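Local coordinates for malonyl CoA-acyl carrier protein transacylase (Mycobacterium tuberculosis, PDB 2QC3) that transfers the malonyl group from malonyl-CoA to the acyl carrier protein, supplying the extender unit for fatty acid biosynthesis, at residues A220-N225 with K229-A234. Residues are numbered along the deposited sequence; the frame is centred on the assembly and turned at random.
Sequences ATLLSN and KPVTSA
Val231 N donates a hydrogen bond of 2.8 Å to Leu222 O, almost in line with the carbonyl (178° at the oxygen). The same oxygen takes a CA-H···O contact from Pro230 CA at 3.0 Å. Beyond Leu223, which bridges to Pro230, Ser224 N makes a weaker hydrogen bond to Lys229 O (3.2 Å, with an N-H···O angle of only 132°). Proline suits the bridge position because neither of these bonds needs its missing N-H. Past Val231, where direct pairing ends, a water accepts from Leu222 N and donates to Val231 O, continuing the link between the two backbones.

Val231, branched at CB, sends one methyl to each of two residues of 220-225: CG1 reaches Ser224 CB at 4.1 Å, whereas CG2 lies against Leu222 O and meets Leu222 CD2 at 3.8 Å. With CG anti to the backbone N (chi1 180°), Leu222 brings CB, CG and CD2 past that valine methyl, and its long apolar branch suits a buried position against Val88, Ala102 and Val104. The CD2 methyl of Leu223 sits over the face of the Pro230 ring, 3.7 Å from Pro230 N and about as far from CD and CB; the rigid ring gives it an apolar surface. Ser224 turns its short side chain toward 229-234, where its CB lies by Lys229 O, while its OG bonds to Arg226 N in the intervening turn.

The 220-225 segment carries the edge strand 221-222 of the parallel sheet; Thr221 and Leu223 bond by their backbones to Val88 of strand 86-90. The Asn225 amide bonds to Gly90 O and to the backbone N of Ser92, the probable nucleophile, while Val231 rests on Ala237 and Thr240 of helix 234-243, whose N-cap is Ser233.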
loop_
_atom_site.group_PDB
_atom_site.type_symbol
_atom_site.label_atom_id
_atom_site.label_comp_id
_atom_site.label_asym_id
_atom_site.label_seq_id
_atom_site.Cartn_x
_atom_site.Cartn_y
_atom_site.Cartn_z
ATOM N N ALA A 220 -8.617 -8.578 13.428
ATOM C CA ALA A 220 -9.606 -7.604 12.992
ATOM C C ALA A 220 -10.026 -7.899 11.563
ATOM O O ALA A 220 -9.374 -8.679 10.871
ATOM C CB ALA A 220 -9.031 -6.198 13.085
ATOM N N THR A 221 -11.126 -7.293 11.130
ATOM C CA THR A 221 -11.596 -7.480 9.760
ATOM C C THR A 221 -10.500 -6.920 8.852
ATOM O O THR A 221 -10.194 -5.726 8.887
ATOM C CB THR A 221 -12.899 -6.706 9.506
ATOM O OG1 THR A 221 -13.871 -7.076 10.492
ATOM C CG2 THR A 221 -13.441 -7.015 8.117
ATOM N N LEU A 222 -9.905 -7.794 8.054
ATOM C CA LEU A 222 -8.827 -7.410 7.152
ATOM C C LEU A 222 -9.253 -7.612 5.705
ATOM O O LEU A 222 -9.525 -8.738 5.278
ATOM C CB LEU A 222 -7.581 -8.255 7.457
ATOM C CG LEU A 222 -6.292 -8.054 6.644
ATOM C CD1 LEU A 222 -5.705 -6.659 6.883
ATOM C CD2 LEU A 222 -5.290 -9.107 7.061
ATOM N N LEU A 223 -9.317 -6.516 4.958
ATOM C CA LEU A 223 -9.705 -6.565 3.550
ATOM C C LEU A 223 -8.493 -6.815 2.659
ATOM O O LEU A 223 -7.355 -6.584 3.068
ATOM C CB LEU A 223 -10.369 -5.251 3.137
ATOM C CG LEU A 223 -11.609 -4.869 3.944
ATOM C CD1 LEU A 223 -12.242 -3.621 3.338
ATOM C CD2 LEU A 223 -12.596 -6.035 3.935
ATOM N N SER A 224 -8.752 -7.284 1.441
ATOM C CA SER A 224 -7.698 -7.567 0.481
ATOM C C SER A 224 -7.919 -6.819 -0.831
ATOM O O SER A 224 -9.051 -6.676 -1.290
ATOM C CB SER A 224 -7.635 -9.076 0.198
ATOM O OG SER A 224 -6.692 -9.360 -0.821
ATOM N N ASN A 225 -6.823 -6.351 -1.425
ATOM C CA ASN A 225 -6.849 -5.630 -2.697
ATOM C C ASN A 225 -7.332 -6.548 -3.816
ATOM O O ASN A 225 -7.705 -6.092 -4.894
ATOM C CB ASN A 225 -5.441 -5.133 -3.054
ATOM C CG ASN A 225 -4.999 -3.954 -2.215
ATOM O OD1 ASN A 225 -3.826 -3.578 -2.246
ATOM N ND2 ASN A 225 -5.929 -3.350 -1.475
ATOM N N LYS A 229 -12.696 -8.023 -0.435
ATOM C CA LYS A 229 -13.350 -8.888 0.546
ATOM C C LYS A 229 -12.377 -9.274 1.654
ATOM O O LYS A 229 -11.167 -9.351 1.435
ATOM C CB LYS A 229 -13.881 -10.155 -0.124
ATOM C CG LYS A 229 -14.940 -9.904 -1.183
ATOM C CD LYS A 229 -16.244 -9.426 -0.595
ATOM C CE LYS A 229 -17.269 -9.225 -1.706
ATOM N NZ LYS A 229 -18.605 -8.808 -1.191
ATOM N N PRO A 230 -12.893 -9.532 2.861
ATOM C CA PRO A 230 -11.998 -9.902 3.957
ATOM C C PRO A 230 -11.344 -11.283 3.869
ATOM O O PRO A 230 -11.914 -12.223 3.321
ATOM C CB PRO A 230 -12.887 -9.756 5.193
ATOM C CG PRO A 230 -14.248 -10.038 4.678
ATOM C CD PRO A 230 -14.278 -9.351 3.337
ATOM N N VAL A 231 -10.119 -11.370 4.380
ATOM C CA VAL A 231 -9.387 -12.629 4.436
ATOM C C VAL A 231 -9.478 -12.964 5.914
ATOM O O VAL A 231 -8.977 -12.227 6.762
ATOM C CB VAL A 231 -7.913 -12.472 4.005
ATOM C CG1 VAL A 231 -7.829 -12.422 2.483
ATOM C CG2 VAL A 231 -7.316 -11.202 4.604
ATOM N N THR A 232 -10.138 -14.075 6.215
ATOM C CA THR A 232 -10.384 -14.492 7.589
ATOM C C THR A 232 -9.396 -15.445 8.247
ATOM O O THR A 232 -9.479 -15.682 9.455
ATOM C CB THR A 232 -11.780 -15.112 7.681
ATOM O OG1 THR A 232 -11.842 -16.261 6.825
ATOM C CG2 THR A 232 -12.831 -14.100 7.224
ATOM N N SER A 233 -8.476 -16.008 7.472
ATOM C CA SER A 233 -7.497 -16.924 8.043
ATOM C C SER A 233 -6.086 -16.527 7.643
ATOM O O SER A 233 -5.877 -15.929 6.589
ATOM C CB SER A 233 -7.764 -18.363 7.583
ATOM O OG SER A 233 -7.467 -18.524 6.207
ATOM N N ALA A 234 -5.123 -16.866 8.494
ATOM C CA ALA A 234 -3.725 -16.563 8.232
ATOM C C ALA A 234 -3.321 -17.060 6.849
ATOM O O ALA A 234 -2.745 -16.318 6.050
ATOM C CB ALA A 234 -2.846 -17.217 9.294
HETATM O O HOH W 1 -10.666 -10.468 8.190
#